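Local coordinates for uncharacterized protein (Bacteroides eggerthii, PDB 4FTD), which is of unknown function but joins an immunoglobulin-like domain to a six-bladed beta-propeller and may take part in carbohydrate metabolism, at residues L354-A362 and S405-Y416; M179-G187 and Y218-P227. All coordinates share one frame; numbering follows the deposited sequence.

Both contacts lie in the beta-propeller and both bring together segments from different sheets, the kind of packing that joins one blade of such a fold to another. Contact 2 comes first along the chain: its loop 179-187 leaves strand 178-179, an outer strand of one four-stranded sheet, and leans on strand 215-220 of the next. Contact 1 sets strand 350-357 against strand 412-420, an outermost strand of the sheet that also holds 120-125, 426-435 and 439-446, so that sheet draws on both ends of the propeller sequence. The contact centres are about 27 Å apart and their nearest atoms about 14 Å, without touching. The centre of contact 1 is about 16 Å from that of the chain, that of contact 2 about 29 Å.

Contact 1. Residues L354-A362 and S405-Y416; sequences LVCTAGQGA and SGNGNALAQTDY
The side-chain amide of Gln360 works like a piece of backbone, using both its ends on the turn 407-410. OE1 takes the N-H of Ala410 at 2.9 Å, nearly along the C=O axis, while NE2 gives a hydrogen to Gly408 O at 3.0 Å, lying well above that carbonyl's plane. With CG anti to the backbone N (chi1 178°) and a bend at chi2 (67°), the amide folds back to the turn although CB points away from it. Two such bonds fix its rotation.

Backbone bonds flank it as a single bridge: Asn407 N donates to Gly359 O, and Gly361 N to Asn407 O at 2.8 Å. The glycines suit this crossing. A side chain on Gly406 would run into Gly361 O, which instead lies 3.3 Å from Gly406 CA in a CA-H...O contact, and Gly359 has backbone angles that call for glycine. Asn407 closes an Asx turn, its OD1 accepting from Asn409 N at 2.8 Å.

Farther on, strands 354-357 and 412-416 run nearly antiparallel (158°), their axes 6.4 Å apart at the closest, and meet through side chains that also touch the facing backbone. Leu354 and Thr414 approach tip to tip, CG to CB 3.8 Å; Cys356 SG rests on Ala412 CB, where a small residue permits close approach. Thr414 OG1 bonds to Ala341 O, leaving its carbons for this apolar seam. Directional bonds thus set the loops' register, whereas no hydrogen bond links the two strands across this contact and they meet by van der Waals packing.

Contact 2. Residues M179-G187 and Y218-P227; sequences MLDVTGVKG and YYWETPTSNP
Leu180 and Val185 lay methyl groups on the aromatic rings of strand 218-220, where a connection between neighbouring propeller sheets packs against the next blade. Both are CH-pi contacts. Val185 CG1 stands 3.7 Å from the Tyr218 ring centroid, only 10° off the normal; CG2, the other branch, fits between the side of the same ring and Pro227 CB. Leu180 CD2 lies over the five-membered ring of Trp220, 4.1 Å from its centroid. Pro227 CB sits over the opposite face, offset toward the rim, so the flat indole lies between branched leucine and rigid proline.

Hydrogen bonding holds the indole's edge. Trp220 NE1 donates to Asp181 O at 2.9 Å, with the acceptor in the ring plane, which satisfies the nitrogen within this packing. Lys186 N gives Tyr218 OH a weak bond (3.2 Å). Asp181 shapes its own loop: OD1 receives both Thr183 N (2.9 Å), forming an Asx turn, and Thr183 OG1 (2.7 Å). Gly184, with positive phi, then suits the type II turn from Val182 to Val185.

Water joins further polar groups. One molecule accepts from Asp181 N and donates to Pro223 O and Ser225 O; at the other end Tyr218 OH, also bonded to Lys216 NZ, donates to a water at 2.6 Å that in turn donates to Gly187 O.

Contact 1. Residues L354-A362 and S405-Y416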
ATOM      1  N   LEU A 354       1.019  -2.276   4.022  1.00 44.08           N
ATOM      2  CA  LEU A 354      -0.387  -1.877   3.949  1.00 42.01           C
ATOM      3  C   LEU A 354      -1.112  -2.708   5.016  1.00 46.93           C
ATOM      4  O   LEU A 354      -0.960  -3.948   5.053  1.00 44.65           O
ATOM      5  CB  LEU A 354      -0.955  -2.156   2.561  1.00 42.13           C
ATOM      6  CG  LEU A 354      -2.466  -1.979   2.356  1.00 49.43           C
ATOM      7  CD1 LEU A 354      -2.930  -0.560   2.652  1.00 41.79           C
ATOM      8  CD2 LEU A 354      -2.826  -2.427   0.928  1.00 43.35           C
ATOM      9  N   VAL A 355      -1.822  -2.036   5.913  1.00 41.14           N
ATOM     10  CA  VAL A 355      -2.619  -2.728   6.932  1.00 42.90           C
ATOM     11  C   VAL A 355      -3.947  -2.038   7.060  1.00 43.10           C
ATOM     12  O   VAL A 355      -4.120  -0.915   6.549  1.00 45.91           O
ATOM     13  CB  VAL A 355      -1.932  -2.774   8.314  1.00 41.28           C
ATOM     14  CG1 VAL A 355      -0.609  -3.516   8.255  1.00 46.24           C
ATOM     15  CG2 VAL A 355      -1.770  -1.378   8.907  1.00 43.89           C
ATOM     16  N   CYS A 356      -4.924  -2.727   7.668  1.00 40.63           N
ATOM     17  CA  CYS A 356      -6.142  -2.040   8.114  1.00 43.74           C
ATOM     18  C   CYS A 356      -6.293  -2.270   9.587  1.00 43.38           C
ATOM     19  O   CYS A 356      -6.216  -3.428  10.043  1.00 43.64           O
ATOM     20  CB  CYS A 356      -7.397  -2.520   7.361  1.00 43.94           C
ATOM     21  SG  CYS A 356      -8.870  -1.537   7.707  1.00 44.76           S
ATOM     22  N   THR A 357      -6.511  -1.211  10.368  1.00 44.64           N
ATOM     23  CA  THR A 357      -6.689  -1.433  11.812  1.00 44.80           C
ATOM     24  C   THR A 357      -8.174  -1.844  12.026  1.00 45.07           C
ATOM     25  O   THR A 357      -9.058  -1.251  11.432  1.00 47.25           O
ATOM     26  CB  THR A 357      -6.248  -0.230  12.659  1.00 41.56           C
ATOM     27  OG1 THR A 357      -7.036   0.861  12.227  1.00 46.94           O
ATOM     28  CG2 THR A 357      -4.682   0.078  12.499  1.00 39.70           C
ATOM     29  N   ALA A 358      -8.421  -2.856  12.859  1.00 45.43           N
ATOM     30  CA  ALA A 358      -9.739  -3.529  12.942  1.00 42.01           C
ATOM     31  C   ALA A 358     -10.768  -2.872  13.851  1.00 43.40           C
ATOM     32  O   ALA A 358     -11.918  -2.595  13.442  1.00 45.07           O
ATOM     33  CB  ALA A 358      -9.538  -4.990  13.343  1.00 40.28           C
ATOM     34  N   GLY A 359     -10.391  -2.624  15.102  1.00 42.39           N
ATOM     35  CA  GLY A 359     -11.370  -2.127  16.054  1.00 45.55           C
ATOM     36  C   GLY A 359     -12.313  -3.209  16.565  1.00 46.37           C
ATOM     37  O   GLY A 359     -13.522  -3.083  16.443  1.00 40.84           O
ATOM     38  N   GLN A 360     -11.742  -4.231  17.201  1.00 44.03           N
ATOM     39  CA  GLN A 360     -12.491  -5.395  17.709  1.00 44.90           C
ATOM     40  C   GLN A 360     -12.798  -5.168  19.158  1.00 49.30           C
ATOM     41  O   GLN A 360     -11.877  -5.058  19.956  1.00 48.79           O
ATOM     42  CB  GLN A 360     -11.651  -6.677  17.548  1.00 50.40           C
ATOM     43  CG  GLN A 360     -12.267  -7.975  18.073  1.00 54.32           C
ATOM     44  CD  GLN A 360     -13.489  -8.416  17.290  1.00 49.61           C
ATOM     45  OE1 GLN A 360     -13.747  -7.938  16.220  1.00 47.20           O
ATOM     46  NE2 GLN A 360     -14.255  -9.336  17.849  1.00 51.12           N
ATOM     47  N   GLY A 361     -14.081  -5.044  19.486  1.00 45.04           N
ATOM     48  CA  GLY A 361     -14.567  -4.824  20.842  1.00 48.90           C
ATOM     49  C   GLY A 361     -15.080  -3.412  20.899  1.00 48.10           C
ATOM     50  O   GLY A 361     -14.429  -2.480  20.397  1.00 48.33           O
ATOM     51  N   ALA A 362     -16.242  -3.252  21.516  1.00 51.97           N
ATOM     52  CA  ALA A 362     -16.882  -1.957  21.678  1.00 49.94           C
ATOM     53  C   ALA A 362     -15.978  -0.910  22.305  1.00 55.99           C
ATOM     54  O   ALA A 362     -16.141   0.261  22.012  1.00 59.05           O
ATOM     55  CB  ALA A 362     -18.157  -2.108  22.477  1.00 51.00           C
ATOM     56  N   SER A 405     -17.055   2.489  14.715  1.00 52.28           N
ATOM     57  CA  SER A 405     -16.536   2.298  16.058  1.00 45.24           C
ATOM     58  C   SER A 405     -16.330   0.808  16.287  1.00 49.58           C
ATOM     59  O   SER A 405     -16.605  -0.043  15.421  1.00 44.57           O
ATOM     60  CB  SER A 405     -17.489   2.910  17.083  1.00 58.47           C
ATOM     61  OG  SER A 405     -18.723   2.262  16.996  1.00 65.29           O
ATOM     62  N   GLY A 406     -15.805   0.479  17.445  1.00 46.47           N
ATOM     63  CA  GLY A 406     -15.528  -0.899  17.730  1.00 50.76           C
ATOM     64  C   GLY A 406     -16.753  -1.782  17.721  1.00 44.36           C
ATOM     65  O   GLY A 406     -17.780  -1.382  18.172  1.00 45.39           O
ATOM     66  N   ASN A 407     -16.622  -2.980  17.190  1.00 45.38           N
ATOM     67  CA  ASN A 407     -17.712  -3.959  17.189  1.00 46.73           C
ATOM     68  C   ASN A 407     -17.158  -5.365  17.423  1.00 43.85           C
ATOM     69  O   ASN A 407     -15.931  -5.580  17.471  1.00 44.60           O
ATOM     70  CB  ASN A 407     -18.555  -3.844  15.889  1.00 46.83           C
ATOM     71  CG  ASN A 407     -17.773  -4.167  14.649  1.00 42.96           C
ATOM     72  OD1 ASN A 407     -17.255  -5.280  14.544  1.00 44.73           O
ATOM     73  ND2 ASN A 407     -17.740  -3.240  13.657  1.00 41.14           N
ATOM     74  N   GLY A 408     -18.062  -6.324  17.583  1.00 48.51           N
ATOM     75  CA  GLY A 408     -17.673  -7.711  17.865  1.00 44.68           C
ATOM     76  C   GLY A 408     -17.305  -8.544  16.642  1.00 50.42           C
ATOM     77  O   GLY A 408     -16.994  -9.693  16.798  1.00 46.79           O
ATOM     78  N   ASN A 409     -17.303  -7.979  15.431  1.00 45.61           N
ATOM     79  CA  ASN A 409     -17.033  -8.747  14.218  1.00 43.77           C
ATOM     80  C   ASN A 409     -16.261  -7.871  13.217  1.00 44.52           C
ATOM     81  O   ASN A 409     -16.687  -7.686  12.082  1.00 44.56           O
ATOM     82  CB  ASN A 409     -18.356  -9.312  13.654  1.00 43.80           C
ATOM     83  CG  ASN A 409     -19.464  -8.286  13.644  1.00 47.08           C
ATOM     84  OD1 ASN A 409     -20.477  -8.462  14.309  1.00 47.84           O
ATOM     85  ND2 ASN A 409     -19.239  -7.159  12.960  1.00 44.41           N
ATOM     86  N   ALA A 410     -15.108  -7.379  13.671  1.00 43.68           N
ATOM     87  CA  ALA A 410     -14.355  -6.315  13.021  1.00 46.57           C
ATOM     88  C   ALA A 410     -13.389  -6.861  11.949  1.00 40.51           C
ATOM     89  O   ALA A 410     -12.196  -6.504  11.892  1.00 42.65           O
ATOM     90  CB  ALA A 410     -13.634  -5.491  14.104  1.00 42.07           C
ATOM     91  N   LEU A 411     -13.916  -7.699  11.068  1.00 41.21           N
ATOM     92  CA  LEU A 411     -13.114  -8.264   9.999  1.00 38.78           C
ATOM     93  C   LEU A 411     -12.776  -7.100   9.019  1.00 34.84           C
ATOM     94  O   LEU A 411     -13.655  -6.222   8.712  1.00 42.24           O
ATOM     95  CB  LEU A 411     -13.807  -9.446   9.282  1.00 42.74           C
ATOM     96  CG  LEU A 411     -13.851 -10.802  10.044  1.00 42.59           C
ATOM     97  CD1 LEU A 411     -12.447 -11.319  10.382  1.00 37.85           C
ATOM     98  CD2 LEU A 411     -14.743 -10.715  11.272  1.00 38.54           C
ATOM     99  N   ALA A 412     -11.499  -7.063   8.640  1.00 38.43           N
ATOM    100  CA  ALA A 412     -10.929  -6.030   7.764  1.00 36.29           C
ATOM    101  C   ALA A 412     -10.045  -6.674   6.720  1.00 41.00           C
ATOM    102  O   ALA A 412      -9.418  -7.703   6.988  1.00 36.96           O
ATOM    103  CB  ALA A 412     -10.121  -4.996   8.550  1.00 36.97           C
ATOM    104  N   GLN A 413     -10.051  -6.098   5.519  1.00 35.42           N
ATOM    105  CA  GLN A 413      -9.288  -6.582   4.391  1.00 37.62           C
ATOM    106  C   GLN A 413      -8.492  -5.391   3.806  1.00 41.85           C
ATOM    107  O   GLN A 413      -8.835  -4.210   3.973  1.00 36.40           O
ATOM    108  CB  GLN A 413     -10.186  -7.156   3.264  1.00 33.64           C
ATOM    109  CG  GLN A 413     -11.012  -8.372   3.663  1.00 36.53           C
ATOM    110  CD  GLN A 413     -12.180  -8.050   4.555  1.00 39.82           C
ATOM    111  OE1 GLN A 413     -12.880  -7.047   4.337  1.00 37.94           O
ATOM    112  NE2 GLN A 413     -12.430  -8.902   5.545  1.00 36.23           N
ATOM    113  N   THR A 414      -7.398  -5.749   3.163  1.00 35.26           N
ATOM    114  CA  THR A 414      -6.587  -4.834   2.363  1.00 40.28           C
ATOM    115  C   THR A 414      -6.334  -5.480   1.010  1.00 38.27           C
ATOM    116  O   THR A 414      -6.411  -6.701   0.837  1.00 38.63           O
ATOM    117  CB  THR A 414      -5.237  -4.487   3.014  1.00 40.40           C
ATOM    118  OG1 THR A 414      -4.476  -5.684   3.200  1.00 43.69           O
ATOM    119  CG2 THR A 414      -5.439  -3.743   4.322  1.00 39.34           C
ATOM    120  N   ASP A 415      -6.010  -4.643   0.045  1.00 37.59           N
ATOM    121  CA  ASP A 415      -5.626  -5.102  -1.297  1.00 36.52           C
ATOM    122  C   ASP A 415      -4.939  -3.939  -1.996  1.00 43.06           C
ATOM    123  O   ASP A 415      -5.049  -2.808  -1.557  1.00 40.07           O
ATOM    124  CB  ASP A 415      -6.846  -5.542  -2.131  1.00 35.49           C
ATOM    125  CG  ASP A 415      -7.204  -7.026  -1.971  1.00 45.75           C
ATOM    126  OD1 ASP A 415      -6.296  -7.918  -2.078  1.00 41.30           O
ATOM    127  OD2 ASP A 415      -8.428  -7.291  -1.782  1.00 39.55           O
ATOM    128  N   TYR A 416      -4.240  -4.222  -3.082  1.00 44.69           N
ATOM    129  CA  TYR A 416      -3.634  -3.141  -3.848  1.00 44.57           C
ATOM    130  C   TYR A 416      -3.498  -3.535  -5.280  1.00 46.65           C
ATOM    131  O   TYR A 416      -3.546  -4.720  -5.594  1.00 45.10           O
ATOM    132  CB  TYR A 416      -2.257  -2.780  -3.262  1.00 41.50           C
ATOM    133  CG  TYR A 416      -1.222  -3.862  -3.420  1.00 43.33           C
ATOM    134  CD1 TYR A 416      -1.082  -4.876  -2.464  1.00 54.30           C
ATOM    135  CD2 TYR A 416      -0.355  -3.870  -4.523  1.00 50.44           C
ATOM    136  CE1 TYR A 416      -0.127  -5.871  -2.624  1.00 52.16           C
ATOM    137  CE2 TYR A 416       0.596  -4.862  -4.683  1.00 57.61           C
ATOM    138  CZ  TYR A 416       0.700  -5.844  -3.725  1.00 54.78           C
ATOM    139  OH  TYR A 416       1.621  -6.791  -3.889  1.00 54.85           O
TER
HETATM  140  O   HOH W   1     -14.735   1.631  19.827  1.00 56.54           O

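Contact 2. Residues M179-G187 and Y218-P227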
HETATM    1  N   MSE A 179     -24.236  -9.246  -9.703  1.00 43.16           N
HETATM    2  CA  MSE A 179     -24.373 -10.435  -8.832  1.00 45.79           C
HETATM    3  C   MSE A 179     -23.731 -11.720  -9.416  1.00 39.87           C
HETATM    4  O   MSE A 179     -23.925 -12.068 -10.567  1.00 44.08           O
HETATM    5  CB  MSE A 179     -25.851 -10.729  -8.488  1.00 47.77           C
HETATM    6  CG  MSE A 179     -26.250 -10.200  -7.032  1.00 54.73           C
HETATM    7 SE   MSE A 179     -26.402  -8.287  -7.249  0.75 55.64          SE
HETATM    8  CE  MSE A 179     -26.660  -7.707  -5.340  1.00 50.43           C
ATOM      9  N   LEU A 180     -22.952 -12.405  -8.596  1.00 40.42           N
ATOM     10  CA  LEU A 180     -22.451 -13.692  -8.942  1.00 39.63           C
ATOM     11  C   LEU A 180     -23.552 -14.718  -8.995  1.00 40.03           C
ATOM     12  O   LEU A 180     -24.503 -14.664  -8.213  1.00 40.56           O
ATOM     13  CB  LEU A 180     -21.429 -14.102  -7.882  1.00 39.05           C
ATOM     14  CG  LEU A 180     -20.119 -13.295  -7.846  1.00 43.17           C
ATOM     15  CD1 LEU A 180     -19.302 -13.701  -6.606  1.00 42.69           C
ATOM     16  CD2 LEU A 180     -19.266 -13.476  -9.122  1.00 41.98           C
ATOM     17  N   ASP A 181     -23.391 -15.710  -9.869  1.00 41.84           N
ATOM     18  CA  ASP A 181     -24.261 -16.885  -9.875  1.00 42.16           C
ATOM     19  C   ASP A 181     -23.964 -17.678  -8.624  1.00 45.46           C
ATOM     20  O   ASP A 181     -22.843 -18.151  -8.464  1.00 40.02           O
ATOM     21  CB  ASP A 181     -24.007 -17.700 -11.145  1.00 44.91           C
ATOM     22  CG  ASP A 181     -24.898 -18.913 -11.269  1.00 52.05           C
ATOM     23  OD1 ASP A 181     -25.593 -19.306 -10.306  1.00 46.47           O
ATOM     24  OD2 ASP A 181     -24.889 -19.490 -12.367  1.00 61.00           O
ATOM     25  N   VAL A 182     -24.941 -17.774  -7.705  1.00 42.04           N
ATOM     26  CA  VAL A 182     -24.766 -18.513  -6.434  1.00 42.11           C
ATOM     27  C   VAL A 182     -25.660 -19.778  -6.406  1.00 41.07           C
ATOM     28  O   VAL A 182     -25.943 -20.324  -5.355  1.00 39.63           O
ATOM     29  CB  VAL A 182     -24.914 -17.606  -5.178  1.00 41.80           C
ATOM     30  CG1 VAL A 182     -23.734 -16.655  -5.043  1.00 42.04           C
ATOM     31  CG2 VAL A 182     -26.237 -16.835  -5.201  1.00 37.98           C
ATOM     32  N   THR A 183     -26.054 -20.293  -7.566  1.00 41.86           N
ATOM     33  CA  THR A 183     -26.832 -21.566  -7.629  1.00 48.87           C
ATOM     34  C   THR A 183     -26.023 -22.689  -6.984  1.00 48.44           C
ATOM     35  O   THR A 183     -24.845 -22.850  -7.278  1.00 43.71           O
ATOM     36  CB  THR A 183     -27.169 -21.952  -9.070  1.00 52.14           C
ATOM     37  OG1 THR A 183     -27.705 -20.812  -9.698  1.00 58.07           O
ATOM     38  CG2 THR A 183     -28.248 -23.075  -9.132  1.00 53.33           C
ATOM     39  N   GLY A 184     -26.613 -23.364  -6.001  1.00 53.37           N
ATOM     40  CA  GLY A 184     -25.899 -24.436  -5.266  1.00 46.00           C
ATOM     41  C   GLY A 184     -24.827 -24.005  -4.294  1.00 45.63           C
ATOM     42  O   GLY A 184     -24.152 -24.860  -3.723  1.00 51.12           O
ATOM     43  N   VAL A 185     -24.655 -22.691  -4.078  1.00 39.82           N
ATOM     44  CA  VAL A 185     -23.686 -22.194  -3.140  1.00 37.66           C
ATOM     45  C   VAL A 185     -24.409 -22.158  -1.770  1.00 44.68           C
ATOM     46  O   VAL A 185     -24.927 -21.117  -1.326  1.00 45.86           O
ATOM     47  CB  VAL A 185     -23.097 -20.836  -3.580  1.00 40.53           C
ATOM     48  CG1 VAL A 185     -22.135 -20.288  -2.513  1.00 40.93           C
ATOM     49  CG2 VAL A 185     -22.407 -21.003  -4.923  1.00 42.13           C
ATOM     50  N   LYS A 186     -24.368 -23.313  -1.118  1.00 38.92           N
ATOM     51  CA  LYS A 186     -25.103 -23.667   0.102  1.00 41.48           C
ATOM     52  C   LYS A 186     -24.329 -24.678   0.938  1.00 37.53           C
ATOM     53  O   LYS A 186     -23.704 -25.588   0.399  1.00 42.04           O
ATOM     54  CB  LYS A 186     -26.453 -24.293  -0.278  1.00 48.18           C
ATOM     55  CG  LYS A 186     -27.539 -23.268  -0.539  1.00 67.52           C
ATOM     56  CD  LYS A 186     -28.178 -22.901   0.790  1.00 86.39           C
ATOM     57  CE  LYS A 186     -28.912 -21.566   0.810  1.00 84.39           C
ATOM     58  NZ  LYS A 186     -28.938 -21.107   2.242  1.00 55.94           N
ATOM     59  N   GLY A 187     -24.456 -24.570   2.258  1.00 41.41           N
ATOM     60  CA  GLY A 187     -23.731 -25.450   3.178  1.00 41.72           C
ATOM     61  C   GLY A 187     -22.814 -24.676   4.124  1.00 40.29           C
ATOM     62  O   GLY A 187     -21.990 -23.852   3.689  1.00 41.83           O
ATOM     63  N   TYR A 218     -15.542 -22.062  -2.947  1.00 35.19           N
ATOM     64  CA  TYR A 218     -16.103 -21.896  -4.250  1.00 32.91           C
ATOM     65  C   TYR A 218     -15.230 -20.984  -5.123  1.00 35.07           C
ATOM     66  O   TYR A 218     -14.570 -20.059  -4.614  1.00 37.66           O
ATOM     67  CB  TYR A 218     -17.461 -21.247  -4.110  1.00 35.12           C
ATOM     68  CG  TYR A 218     -18.457 -22.043  -3.273  1.00 32.58           C
ATOM     69  CD1 TYR A 218     -18.527 -21.869  -1.900  1.00 34.85           C
ATOM     70  CD2 TYR A 218     -19.330 -22.965  -3.879  1.00 38.19           C
ATOM     71  CE1 TYR A 218     -19.477 -22.543  -1.125  1.00 37.85           C
ATOM     72  CE2 TYR A 218     -20.272 -23.663  -3.121  1.00 40.56           C
ATOM     73  CZ  TYR A 218     -20.334 -23.456  -1.744  1.00 38.50           C
ATOM     74  OH  TYR A 218     -21.276 -24.085  -1.004  1.00 39.00           O
ATOM     75  N   TYR A 219     -15.334 -21.207  -6.447  1.00 37.81           N
ATOM     76  CA  TYR A 219     -14.529 -20.542  -7.443  1.00 39.63           C
ATOM     77  C   TYR A 219     -15.362 -20.114  -8.645  1.00 38.02           C
ATOM     78  O   TYR A 219     -16.182 -20.905  -9.153  1.00 40.39           O
ATOM     79  CB  TYR A 219     -13.447 -21.542  -7.912  1.00 37.09           C
ATOM     80  CG  TYR A 219     -12.549 -21.100  -9.075  1.00 37.41           C
ATOM     81  CD1 TYR A 219     -11.375 -20.390  -8.849  1.00 41.49           C
ATOM     82  CD2 TYR A 219     -12.815 -21.500 -10.376  1.00 39.03           C
ATOM     83  CE1 TYR A 219     -10.539 -20.034  -9.893  1.00 39.05           C
ATOM     84  CE2 TYR A 219     -11.985 -21.130 -11.421  1.00 41.46           C
ATOM     85  CZ  TYR A 219     -10.848 -20.394 -11.167  1.00 45.48           C
ATOM     86  OH  TYR A 219      -9.999 -20.019 -12.182  1.00 42.83           O
ATOM     87  N   TRP A 220     -15.127 -18.884  -9.110  1.00 39.65           N
ATOM     88  CA  TRP A 220     -15.701 -18.360 -10.332  1.00 41.28           C
ATOM     89  C   TRP A 220     -14.560 -17.975 -11.246  1.00 44.42           C
ATOM     90  O   TRP A 220     -13.725 -17.117 -10.888  1.00 40.92           O
ATOM     91  CB  TRP A 220     -16.527 -17.091 -10.049  1.00 43.52           C
ATOM     92  CG  TRP A 220     -17.844 -17.370  -9.439  1.00 39.20           C
ATOM     93  CD1 TRP A 220     -19.063 -17.362 -10.071  1.00 41.36           C
ATOM     94  CD2 TRP A 220     -18.101 -17.646  -8.069  1.00 37.58           C
ATOM     95  NE1 TRP A 220     -20.057 -17.679  -9.184  1.00 40.79           N
ATOM     96  CE2 TRP A 220     -19.495 -17.835  -7.936  1.00 38.75           C
ATOM     97  CE3 TRP A 220     -17.284 -17.791  -6.934  1.00 34.85           C
ATOM     98  CZ2 TRP A 220     -20.088 -18.138  -6.717  1.00 38.99           C
ATOM     99  CZ3 TRP A 220     -17.887 -18.080  -5.722  1.00 38.63           C
ATOM    100  CH2 TRP A 220     -19.264 -18.252  -5.624  1.00 36.51           C
ATOM    101  N   GLU A 221     -14.507 -18.598 -12.409  1.00 43.91           N
ATOM    102  CA  GLU A 221     -13.457 -18.317 -13.396  1.00 43.17           C
ATOM    103  C   GLU A 221     -13.517 -16.864 -13.844  1.00 47.55           C
ATOM    104  O   GLU A 221     -12.507 -16.165 -13.901  1.00 48.05           O
ATOM    105  CB  GLU A 221     -13.650 -19.250 -14.610  1.00 50.14           C
ATOM    106  CG  GLU A 221     -12.645 -19.099 -15.748  1.00 60.79           C
ATOM    107  CD  GLU A 221     -11.269 -19.674 -15.453  1.00 73.68           C
ATOM    108  OE1 GLU A 221     -11.142 -20.686 -14.707  1.00 72.73           O
ATOM    109  OE2 GLU A 221     -10.293 -19.119 -16.006  1.00 87.22           O
ATOM    110  N   THR A 222     -14.729 -16.432 -14.169  1.00 40.97           N
ATOM    111  CA  THR A 222     -15.029 -15.074 -14.558  1.00 50.59           C
ATOM    112  C   THR A 222     -16.302 -14.642 -13.802  1.00 51.66           C
ATOM    113  O   THR A 222     -17.039 -15.488 -13.303  1.00 50.25           O
ATOM    114  CB  THR A 222     -15.375 -14.969 -16.079  1.00 47.12           C
ATOM    115  OG1 THR A 222     -16.704 -15.456 -16.299  1.00 48.57           O
ATOM    116  CG2 THR A 222     -14.395 -15.744 -16.979  1.00 47.10           C
ATOM    117  N   PRO A 223     -16.619 -13.340 -13.804  1.00 51.22           N
ATOM    118  CA  PRO A 223     -17.820 -12.834 -13.129  1.00 53.80           C
ATOM    119  C   PRO A 223     -19.145 -13.418 -13.555  1.00 47.33           C
ATOM    120  O   PRO A 223     -20.071 -13.431 -12.759  1.00 45.90           O
ATOM    121  CB  PRO A 223     -17.802 -11.349 -13.483  1.00 57.21           C
ATOM    122  CG  PRO A 223     -16.335 -11.028 -13.555  1.00 61.33           C
ATOM    123  CD  PRO A 223     -15.740 -12.228 -14.234  1.00 65.33           C
ATOM    124  N   THR A 224     -19.240 -13.890 -14.796  1.00 46.80           N
ATOM    125  CA  THR A 224     -20.486 -14.442 -15.330  1.00 55.64           C
ATOM    126  C   THR A 224     -20.475 -15.984 -15.327  1.00 50.49           C
ATOM    127  O   THR A 224     -21.404 -16.595 -15.806  1.00 50.47           O
ATOM    128  CB  THR A 224     -20.762 -13.878 -16.757  1.00 56.06           C
ATOM    129  OG1 THR A 224     -19.631 -14.118 -17.583  1.00 61.66           O
ATOM    130  CG2 THR A 224     -21.014 -12.360 -16.737  1.00 49.29           C
ATOM    131  N   SER A 225     -19.455 -16.612 -14.734  1.00 53.45           N
ATOM    132  CA  SER A 225     -19.318 -18.097 -14.751  1.00 54.03           C
ATOM    133  C   SER A 225     -20.275 -18.758 -13.769  1.00 45.90           C
ATOM    134  O   SER A 225     -20.707 -18.134 -12.825  1.00 48.22           O
ATOM    135  CB  SER A 225     -17.890 -18.492 -14.331  1.00 53.43           C
ATOM    136  OG  SER A 225     -16.944 -17.939 -15.222  1.00 52.44           O
ATOM    137  N   ASN A 226     -20.549 -20.041 -13.978  1.00 45.52           N
ATOM    138  CA  ASN A 226     -21.189 -20.868 -12.962  1.00 44.85           C
ATOM    139  C   ASN A 226     -20.194 -21.029 -11.829  1.00 43.96           C
ATOM    140  O   ASN A 226     -18.978 -21.079 -12.082  1.00 45.79           O
ATOM    141  CB  ASN A 226     -21.520 -22.269 -13.464  1.00 44.70           C
ATOM    142  CG  ASN A 226     -22.403 -22.261 -14.702  1.00 63.77           C
ATOM    143  OD1 ASN A 226     -23.261 -21.421 -14.868  1.00 65.23           O
ATOM    144  ND2 ASN A 226     -22.184 -23.214 -15.568  1.00 69.11           N
ATOM    145  N   PRO A 227     -20.680 -21.138 -10.590  1.00 43.97           N
ATOM    146  CA  PRO A 227     -19.807 -21.390  -9.475  1.00 42.59           C
ATOM    147  C   PRO A 227     -19.241 -22.839  -9.563  1.00 40.29           C
ATOM    148  O   PRO A 227     -19.948 -23.708 -10.024  1.00 43.00           O
ATOM    149  CB  PRO A 227     -20.759 -21.280  -8.275  1.00 43.64           C
ATOM    150  CG  PRO A 227     -22.095 -21.699  -8.814  1.00 42.68           C
ATOM    151  CD  PRO A 227     -22.101 -21.103 -10.181  1.00 51.73           C
TER
HETATM  152  O   HOH W   2     -22.641 -12.274 -13.121  1.00 58.28           O
HETATM  153  O   HOH W   3     -21.488 -15.617 -12.009  1.00 43.48           O
HETATM  154  O   HOH W   4     -25.204 -22.100 -12.651  1.00 62.03           O
HETATM  155  O   HOH W   5     -23.922 -18.080 -14.549  1.00 66.33           O
HETATM  156  O   HOH W   6     -21.718 -22.865   1.219  1.00 33.26           O